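Local structure of YrdC-like domain-containing protein (Streptococcus mutans, 3L7V) at residues 57-70 and 207-221. The protein is of unknown function but may bind double-stranded RNA and may take part in tRNA modification. Residues are numbered along the deposited sequence; the frame is centred on the assembly and turned at random.
Sequences GGVIVCPTKVGYII and IESMVDLVIEADDYV. With SO4 (sulfate ion), chain D.
The Y68 ring meets 207-221 at its edge, with I215 O, A217 N and D218 OD1 all near the ring plane. Its hydroxyl gives a hydrogen bond to D218 OD1 (2.8 Å), on the anti side of a carboxylate turned 70° from the ring, and accepts one from A217 N (3.2 Å from Y68 OH). D218 OD1 also accepts a hydrogen bond from V200 N. The Y220 ring likewise presents an edge, CE2 lying 3.7 Å from T64 O, while W41 packs against it edge-to-face. Between the two tyrosines, P63 CG rests on A217 CB, and P63 CD on I215 CG2. Backbone hydrogen bonds V61 N to L213 O (2.9 Å) and I215 N to V61 O join parallel strands 59-64 and 213-216. V61 CG1, anti to the backbone N (chi1 157°), lies alongside V214 CG1, and CG2 faces V211 CG2. Before strand 213-216, D212 hydrogen-bonds V59 twice, D212 N to V59 O and V59 N to D212 OD2; OD1 forms a salt bridge with R80. A217 sits at the N-cap position of helix 218-223, whose D218 N and D219 N hydrogen-bond a sulfate, probably from the crystallisation liquor, that H40 also holds: consistent with an anion-binding helix N-terminus beside parallel strands of this YrdC-like α/β fold.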
ATOM      1  N   GLY A  57       6.280 -12.171 -14.472  1.00 32.90           N
ATOM      2  CA  GLY A  57       7.002 -12.588 -13.277  1.00 27.83           C
ATOM      3  C   GLY A  57       8.016 -11.600 -12.707  1.00 26.86           C
ATOM      4  O   GLY A  57       8.803 -11.942 -11.827  1.00 26.43           O
ATOM      5  N   GLY A  58       8.016 -10.370 -13.203  1.00 30.32           N
ATOM      6  CA  GLY A  58       8.981  -9.381 -12.747  1.00 33.23           C
ATOM      7  C   GLY A  58       8.812  -8.999 -11.284  1.00 28.86           C
ATOM      8  O   GLY A  58       7.687  -8.931 -10.782  1.00 27.62           O
ATOM      9  N   VAL A  59       9.941  -8.749 -10.617  1.00 24.81           N
ATOM     10  CA  VAL A  59      10.002  -8.379  -9.196  1.00 22.42           C
ATOM     11  C   VAL A  59      11.148  -7.390  -8.948  1.00 24.22           C
ATOM     12  O   VAL A  59      12.301  -7.667  -9.311  1.00 23.24           O
ATOM     13  CB  VAL A  59      10.269  -9.599  -8.278  1.00 24.11           C
ATOM     14  CG1 VAL A  59      10.399  -9.151  -6.833  1.00 22.46           C
ATOM     15  CG2 VAL A  59       9.183 -10.667  -8.421  1.00 20.67           C
ATOM     16  N   ILE A  60      10.837  -6.253  -8.319  1.00 14.20           N
ATOM     17  CA  ILE A  60      11.854  -5.261  -7.970  1.00 15.94           C
ATOM     18  C   ILE A  60      11.812  -4.831  -6.499  1.00 20.55           C
ATOM     19  O   ILE A  60      10.830  -5.086  -5.799  1.00 16.38           O
ATOM     20  CB  ILE A  60      11.759  -3.998  -8.868  1.00 22.57           C
ATOM     21  CG1 ILE A  60      10.541  -3.147  -8.494  1.00 19.54           C
ATOM     22  CG2 ILE A  60      11.715  -4.372 -10.352  1.00 18.45           C
ATOM     23  CD1 ILE A  60      10.477  -1.868  -9.270  1.00 13.44           C
ATOM     24  N   VAL A  61      12.899  -4.200  -6.035  1.00 22.03           N
ATOM     25  CA  VAL A  61      12.920  -3.528  -4.736  1.00 15.99           C
ATOM     26  C   VAL A  61      12.915  -2.018  -4.985  1.00 22.98           C
ATOM     27  O   VAL A  61      13.549  -1.558  -5.935  1.00 22.10           O
ATOM     28  CB  VAL A  61      14.129  -3.959  -3.860  1.00 30.10           C
ATOM     29  CG1 VAL A  61      14.454  -2.888  -2.829  1.00 22.43           C
ATOM     30  CG2 VAL A  61      13.853  -5.308  -3.164  1.00 19.92           C
ATOM     31  N   CYS A  62      12.197  -1.263  -4.141  1.00 23.53           N
ATOM     32  CA  CYS A  62      11.889   0.150  -4.393  1.00 17.28           C
ATOM     33  C   CYS A  62      11.707   0.956  -3.100  1.00 15.43           C
ATOM     34  O   CYS A  62      11.046   0.489  -2.175  1.00 17.12           O
ATOM     35  CB  CYS A  62      10.608   0.230  -5.241  1.00 25.27           C
ATOM     36  SG  CYS A  62       9.955   1.879  -5.669  1.00 32.78           S
ATOM     37  N   PRO A  63      12.265   2.188  -3.048  1.00 16.63           N
ATOM     38  CA  PRO A  63      12.235   3.071  -1.874  1.00 23.28           C
ATOM     39  C   PRO A  63      10.837   3.614  -1.608  1.00 22.73           C
ATOM     40  O   PRO A  63      10.078   3.807  -2.555  1.00 27.59           O
ATOM     41  CB  PRO A  63      13.133   4.257  -2.281  1.00 18.14           C
ATOM     42  CG  PRO A  63      13.710   3.915  -3.596  1.00 24.51           C
ATOM     43  CD  PRO A  63      12.827   2.877  -4.217  1.00 21.11           C
ATOM     44  N   THR A  64      10.510   3.861  -0.343  1.00 17.64           N
ATOM     45  CA  THR A  64       9.273   4.555   0.021  1.00 19.14           C
ATOM     46  C   THR A  64       9.574   5.625   1.064  1.00 17.59           C
ATOM     47  O   THR A  64      10.719   5.759   1.492  1.00 17.28           O
ATOM     48  CB  THR A  64       8.237   3.597   0.613  1.00 23.22           C
ATOM     49  OG1 THR A  64       8.679   3.168   1.907  1.00 23.90           O
ATOM     50  CG2 THR A  64       8.055   2.391  -0.282  1.00 24.75           C
ATOM     51  N   LYS A  65       8.540   6.363   1.484  1.00 13.48           N
ATOM     52  CA  LYS A  65       8.658   7.367   2.549  1.00 16.15           C
ATOM     53  C   LYS A  65       9.164   6.790   3.889  1.00 23.26           C
ATOM     54  O   LYS A  65       9.820   7.496   4.661  1.00 24.11           O
ATOM     55  CB  LYS A  65       7.310   8.081   2.792  1.00 13.38           C
ATOM     56  CG  LYS A  65       6.908   9.145   1.765  1.00 14.86           C
ATOM     57  CD  LYS A  65       5.534   9.773   2.103  1.00 11.83           C
ATOM     58  CE  LYS A  65       5.115  10.811   1.065  1.00 17.06           C
ATOM     59  NZ  LYS A  65       3.726  11.334   1.291  1.00 17.34           N
ATOM     60  N   VAL A  66       8.844   5.526   4.181  1.00 19.36           N
ATOM     61  CA  VAL A  66       9.298   4.910   5.438  1.00 17.23           C
ATOM     62  C   VAL A  66      10.302   3.727   5.293  1.00 23.10           C
ATOM     63  O   VAL A  66      10.605   3.051   6.277  1.00 28.28           O
ATOM     64  CB  VAL A  66       8.110   4.459   6.325  1.00 20.94           C
ATOM     65  CG1 VAL A  66       7.249   5.647   6.727  1.00 19.51           C
ATOM     66  CG2 VAL A  66       7.282   3.417   5.595  1.00 20.96           C
ATOM     67  N   GLY A  67      10.817   3.489   4.090  1.00 13.92           N
ATOM     68  CA  GLY A  67      11.833   2.460   3.885  1.00 21.56           C
ATOM     69  C   GLY A  67      11.898   1.810   2.505  1.00 19.21           C
ATOM     70  O   GLY A  67      12.061   2.502   1.513  1.00 24.84           O
ATOM     71  N   TYR A  68      11.781   0.482   2.449  1.00 20.56           N
ATOM     72  CA  TYR A  68      11.874  -0.292   1.194  1.00 15.96           C
ATOM     73  C   TYR A  68      10.759  -1.341   1.045  1.00 21.72           C
ATOM     74  O   TYR A  68      10.388  -2.000   2.020  1.00 15.28           O
ATOM     75  CB  TYR A  68      13.280  -0.941   1.039  1.00  8.23           C
ATOM     76  CG  TYR A  68      14.335   0.103   0.711  1.00 12.56           C
ATOM     77  CD1 TYR A  68      15.084   0.709   1.712  1.00 14.68           C
ATOM     78  CD2 TYR A  68      14.532   0.532  -0.601  1.00 12.86           C
ATOM     79  CE1 TYR A  68      16.026   1.694   1.409  1.00 12.57           C
ATOM     80  CE2 TYR A  68      15.458   1.512  -0.914  1.00  9.71           C
ATOM     81  CZ  TYR A  68      16.206   2.086   0.095  1.00 11.08           C
ATOM     82  OH  TYR A  68      17.120   3.065  -0.218  1.00 15.91           O
ATOM     83  N   ILE A  69      10.219  -1.462  -0.176  1.00 15.43           N
ATOM     84  CA  ILE A  69       9.196  -2.460  -0.501  1.00 18.72           C
ATOM     85  C   ILE A  69       9.615  -3.358  -1.669  1.00 23.72           C
ATOM     86  O   ILE A  69      10.394  -2.950  -2.536  1.00 23.53           O
ATOM     87  CB  ILE A  69       7.815  -1.822  -0.880  1.00 24.68           C
ATOM     88  CG1 ILE A  69       7.957  -0.873  -2.082  1.00 17.17           C
ATOM     89  CG2 ILE A  69       7.183  -1.136   0.312  1.00 31.73           C
ATOM     90  CD1 ILE A  69       6.701  -0.045  -2.407  1.00 11.97           C
ATOM     91  N   ILE A  70       9.083  -4.579  -1.673  1.00 19.28           N
ATOM     92  CA  ILE A  70       9.117  -5.449  -2.843  1.00 22.76           C
ATOM     93  C   ILE A  70       7.825  -5.281  -3.672  1.00 20.49           C
ATOM     94  O   ILE A  70       6.727  -5.322  -3.123  1.00 25.07           O
ATOM     95  CB  ILE A  70       9.297  -6.925  -2.415  1.00 23.74           C
ATOM     96  CG1 ILE A  70      10.508  -7.047  -1.484  1.00 20.65           C
ATOM     97  CG2 ILE A  70       9.421  -7.837  -3.648  1.00 19.15           C
ATOM     98  CD1 ILE A  70      10.559  -8.326  -0.665  1.00 20.49           C
ATOM     99  N   ILE A 207      16.622 -11.833   0.227  1.00 27.81           N
ATOM    100  CA  ILE A 207      15.810 -10.976  -0.629  1.00 26.25           C
ATOM    101  C   ILE A 207      16.607 -10.388  -1.802  1.00 28.81           C
ATOM    102  O   ILE A 207      16.136 -10.406  -2.937  1.00 26.81           O
ATOM    103  CB  ILE A 207      15.122  -9.852   0.176  1.00 25.23           C
ATOM    104  CG1 ILE A 207      14.006 -10.437   1.031  1.00 21.82           C
ATOM    105  CG2 ILE A 207      14.553  -8.799  -0.757  1.00 26.16           C
ATOM    106  CD1 ILE A 207      13.561  -9.524   2.158  1.00 27.42           C
ATOM    107  N   GLU A 208      17.819  -9.902  -1.532  1.00 26.18           N
ATOM    108  CA  GLU A 208      18.622  -9.217  -2.549  1.00 28.29           C
ATOM    109  C   GLU A 208      19.031 -10.085  -3.744  1.00 36.04           C
ATOM    110  O   GLU A 208      19.140  -9.581  -4.872  1.00 39.66           O
ATOM    111  CB  GLU A 208      19.864  -8.565  -1.921  1.00 29.32           C
ATOM    112  CG  GLU A 208      20.590  -7.580  -2.846  1.00 33.33           C
ATOM    113  CD  GLU A 208      21.739  -8.228  -3.618  1.00 40.60           C
ATOM    114  OE1 GLU A 208      22.055  -9.407  -3.337  1.00 41.91           O
ATOM    115  OE2 GLU A 208      22.327  -7.561  -4.501  1.00 34.69           O
ATOM    116  N   SER A 209      19.262 -11.376  -3.511  1.00 28.07           N
ATOM    117  CA  SER A 209      19.652 -12.271  -4.605  1.00 28.09           C
ATOM    118  C   SER A 209      18.455 -12.804  -5.391  1.00 26.08           C
ATOM    119  O   SER A 209      18.587 -13.181  -6.561  1.00 29.17           O
ATOM    120  CB  SER A 209      20.492 -13.438  -4.089  1.00 32.90           C
ATOM    121  OG  SER A 209      19.763 -14.196  -3.144  1.00 38.07           O
HETATM  122  N   MSE A 210      17.286 -12.825  -4.762  1.00 19.82           N
HETATM  123  CA  MSE A 210      16.103 -13.389  -5.407  1.00 28.38           C
HETATM  124  C   MSE A 210      15.304 -12.391  -6.269  1.00 32.47           C
HETATM  125  O   MSE A 210      14.320 -12.765  -6.914  1.00 36.68           O
HETATM  126  CB  MSE A 210      15.219 -14.089  -4.369  1.00 31.34           C
HETATM  127  CG  MSE A 210      15.898 -15.343  -3.772  1.00 40.98           C
HETATM  128 SE   MSE A 210      14.877 -16.351  -2.431  0.80 70.29          SE
HETATM  129  CE  MSE A 210      13.260 -16.695  -3.476  1.00124.24           C
ATOM    130  N   VAL A 211      15.755 -11.138  -6.297  1.00 27.24           N
ATOM    131  CA  VAL A 211      15.031 -10.047  -6.954  1.00 28.58           C
ATOM    132  C   VAL A 211      15.764  -9.657  -8.244  1.00 28.14           C
ATOM    133  O   VAL A 211      16.962  -9.930  -8.363  1.00 23.97           O
ATOM    134  CB  VAL A 211      14.880  -8.841  -5.980  1.00 36.13           C
ATOM    135  CG1 VAL A 211      14.856  -7.513  -6.708  1.00 41.23           C
ATOM    136  CG2 VAL A 211      13.648  -9.021  -5.103  1.00 29.64           C
ATOM    137  N   ASP A 212      15.044  -9.062  -9.206  1.00 20.17           N
ATOM    138  CA  ASP A 212      15.614  -8.724 -10.520  1.00 21.15           C
ATOM    139  C   ASP A 212      16.322  -7.353 -10.591  1.00 28.77           C
ATOM    140  O   ASP A 212      17.179  -7.150 -11.443  1.00 32.75           O
ATOM    141  CB  ASP A 212      14.555  -8.807 -11.634  1.00 15.51           C
ATOM    142  CG  ASP A 212      13.789 -10.133 -11.641  1.00 23.68           C
ATOM    143  OD1 ASP A 212      14.380 -11.198 -11.353  1.00 27.01           O
ATOM    144  OD2 ASP A 212      12.573 -10.107 -11.937  1.00 24.94           O
ATOM    145  N   LEU A 213      15.957  -6.423  -9.706  1.00 25.68           N
ATOM    146  CA  LEU A 213      16.568  -5.086  -9.657  1.00 22.54           C
ATOM    147  C   LEU A 213      16.349  -4.427  -8.285  1.00 26.04           C
ATOM    148  O   LEU A 213      15.299  -4.602  -7.668  1.00 26.67           O
ATOM    149  CB  LEU A 213      15.981  -4.184 -10.750  1.00 23.42           C
ATOM    150  CG  LEU A 213      16.435  -2.727 -10.878  1.00 21.38           C
ATOM    151  CD1 LEU A 213      17.747  -2.647 -11.628  1.00 23.77           C
ATOM    152  CD2 LEU A 213      15.379  -1.893 -11.590  1.00 16.83           C
ATOM    153  N   VAL A 214      17.341  -3.671  -7.821  1.00 23.34           N
ATOM    154  CA  VAL A 214      17.218  -2.884  -6.596  1.00 21.93           C
ATOM    155  C   VAL A 214      17.422  -1.394  -6.879  1.00 26.29           C
ATOM    156  O   VAL A 214      18.490  -0.984  -7.343  1.00 26.02           O
ATOM    157  CB  VAL A 214      18.262  -3.302  -5.523  1.00 18.73           C
ATOM    158  CG1 VAL A 214      18.090  -2.454  -4.253  1.00 16.83           C
ATOM    159  CG2 VAL A 214      18.165  -4.807  -5.206  1.00 16.06           C
ATOM    160  N   ILE A 215      16.403  -0.586  -6.590  1.00 19.34           N
ATOM    161  CA  ILE A 215      16.515   0.854  -6.747  1.00 18.38           C
ATOM    162  C   ILE A 215      16.867   1.482  -5.394  1.00 22.81           C
ATOM    163  O   ILE A 215      16.141   1.278  -4.417  1.00 25.44           O
ATOM    164  CB  ILE A 215      15.200   1.445  -7.307  1.00 21.32           C
ATOM    165  CG1 ILE A 215      14.925   0.909  -8.718  1.00 26.12           C
ATOM    166  CG2 ILE A 215      15.231   2.955  -7.297  1.00 17.13           C
ATOM    167  CD1 ILE A 215      13.438   0.989  -9.148  1.00 26.59           C
ATOM    168  N   GLU A 216      17.978   2.228  -5.348  1.00 26.26           N
ATOM    169  CA  GLU A 216      18.505   2.839  -4.112  1.00 26.90           C
ATOM    170  C   GLU A 216      18.205   4.343  -3.986  1.00 23.51           C
ATOM    171  O   GLU A 216      18.237   5.061  -4.986  1.00 21.38           O
ATOM    172  CB  GLU A 216      20.027   2.642  -4.015  1.00 25.24           C
ATOM    173  CG  GLU A 216      20.488   1.184  -4.086  1.00 31.54           C
ATOM    174  CD  GLU A 216      21.968   0.995  -3.733  1.00 34.25           C
ATOM    175  OE1 GLU A 216      22.640   1.974  -3.337  1.00 37.94           O
ATOM    176  OE2 GLU A 216      22.459  -0.147  -3.843  1.00 31.27           O
ATOM    177  N   ALA A 217      17.933   4.800  -2.756  1.00 18.59           N
ATOM    178  CA  ALA A 217      17.725   6.224  -2.431  1.00 18.36           C
ATOM    179  C   ALA A 217      17.707   6.487  -0.913  1.00 22.47           C
ATOM    180  O   ALA A 217      16.777   7.109  -0.402  1.00 20.01           O
ATOM    181  CB  ALA A 217      16.437   6.759  -3.071  1.00 17.79           C
ATOM    182  N   ASP A 218      18.736   6.012  -0.204  1.00 21.31           N
ATOM    183  CA  ASP A 218      18.852   6.171   1.251  1.00 21.64           C
ATOM    184  C   ASP A 218      18.637   7.616   1.735  1.00 27.08           C
ATOM    185  O   ASP A 218      18.020   7.838   2.778  1.00 25.89           O
ATOM    186  CB  ASP A 218      20.221   5.668   1.742  1.00 21.66           C
ATOM    187  CG  ASP A 218      20.312   4.137   1.823  1.00 33.56           C
ATOM    188  OD1 ASP A 218      19.318   3.428   1.533  1.00 30.36           O
ATOM    189  OD2 ASP A 218      21.399   3.641   2.186  1.00 38.19           O
ATOM    190  N   ASP A 219      19.173   8.583   0.989  1.00 19.59           N
ATOM    191  CA  ASP A 219      19.023  10.006   1.307  1.00 26.59           C
ATOM    192  C   ASP A 219      17.561  10.504   1.250  1.00 32.84           C
ATOM    193  O   ASP A 219      17.146  11.316   2.079  1.00 31.50           O
ATOM    194  CB  ASP A 219      19.912  10.869   0.395  1.00 22.50           C
ATOM    195  N   TYR A 220      16.795  10.028   0.269  1.00 27.01           N
ATOM    196  CA  TYR A 220      15.355  10.289   0.210  1.00 26.26           C
ATOM    197  C   TYR A 220      14.603   9.852   1.491  1.00 29.41           C
ATOM    198  O   TYR A 220      13.764  10.593   2.028  1.00 24.14           O
ATOM    199  CB  TYR A 220      14.737   9.590  -1.006  1.00 25.53           C
ATOM    200  CG  TYR A 220      13.236   9.706  -1.057  1.00 25.46           C
ATOM    201  CD1 TYR A 220      12.630  10.891  -1.448  1.00 22.16           C
ATOM    202  CD2 TYR A 220      12.422   8.642  -0.692  1.00 30.72           C
ATOM    203  CE1 TYR A 220      11.256  11.008  -1.488  1.00 26.80           C
ATOM    204  CE2 TYR A 220      11.041   8.751  -0.725  1.00 32.54           C
ATOM    205  CZ  TYR A 220      10.463   9.938  -1.126  1.00 32.67           C
ATOM    206  OH  TYR A 220       9.087  10.065  -1.171  1.00 36.92           O
ATOM    207  N   VAL A 221      14.900   8.644   1.965  1.00 26.95           N
ATOM    208  CA  VAL A 221      14.231   8.078   3.143  1.00 22.06           C
ATOM    209  C   VAL A 221      14.596   8.866   4.406  1.00 23.53           C
ATOM    210  O   VAL A 221      13.761   9.098   5.279  1.00 25.82           O
ATOM    211  CB  VAL A 221      14.587   6.582   3.320  1.00 20.69           C
ATOM    212  CG1 VAL A 221      13.871   5.974   4.561  1.00 12.63           C
ATOM    213  CG2 VAL A 221      14.275   5.797   2.023  1.00 18.81           C
TER
HETATM  214  S   SO4 D 264      21.786   7.144  -1.947  1.00 51.64           S
HETATM  215  O1  SO4 D 264      21.245   7.638  -3.210  1.00 55.12           O
HETATM  216  O2  SO4 D 264      21.248   5.804  -1.707  1.00 44.76           O
HETATM  217  O3  SO4 D 264      23.246   7.087  -2.025  1.00 58.00           O
HETATM  218  O4  SO4 D 264      21.409   8.056  -0.867  1.00 47.86           O
HETATM  219  O   HOH W   1      11.554   7.821   6.685  1.00 20.91           O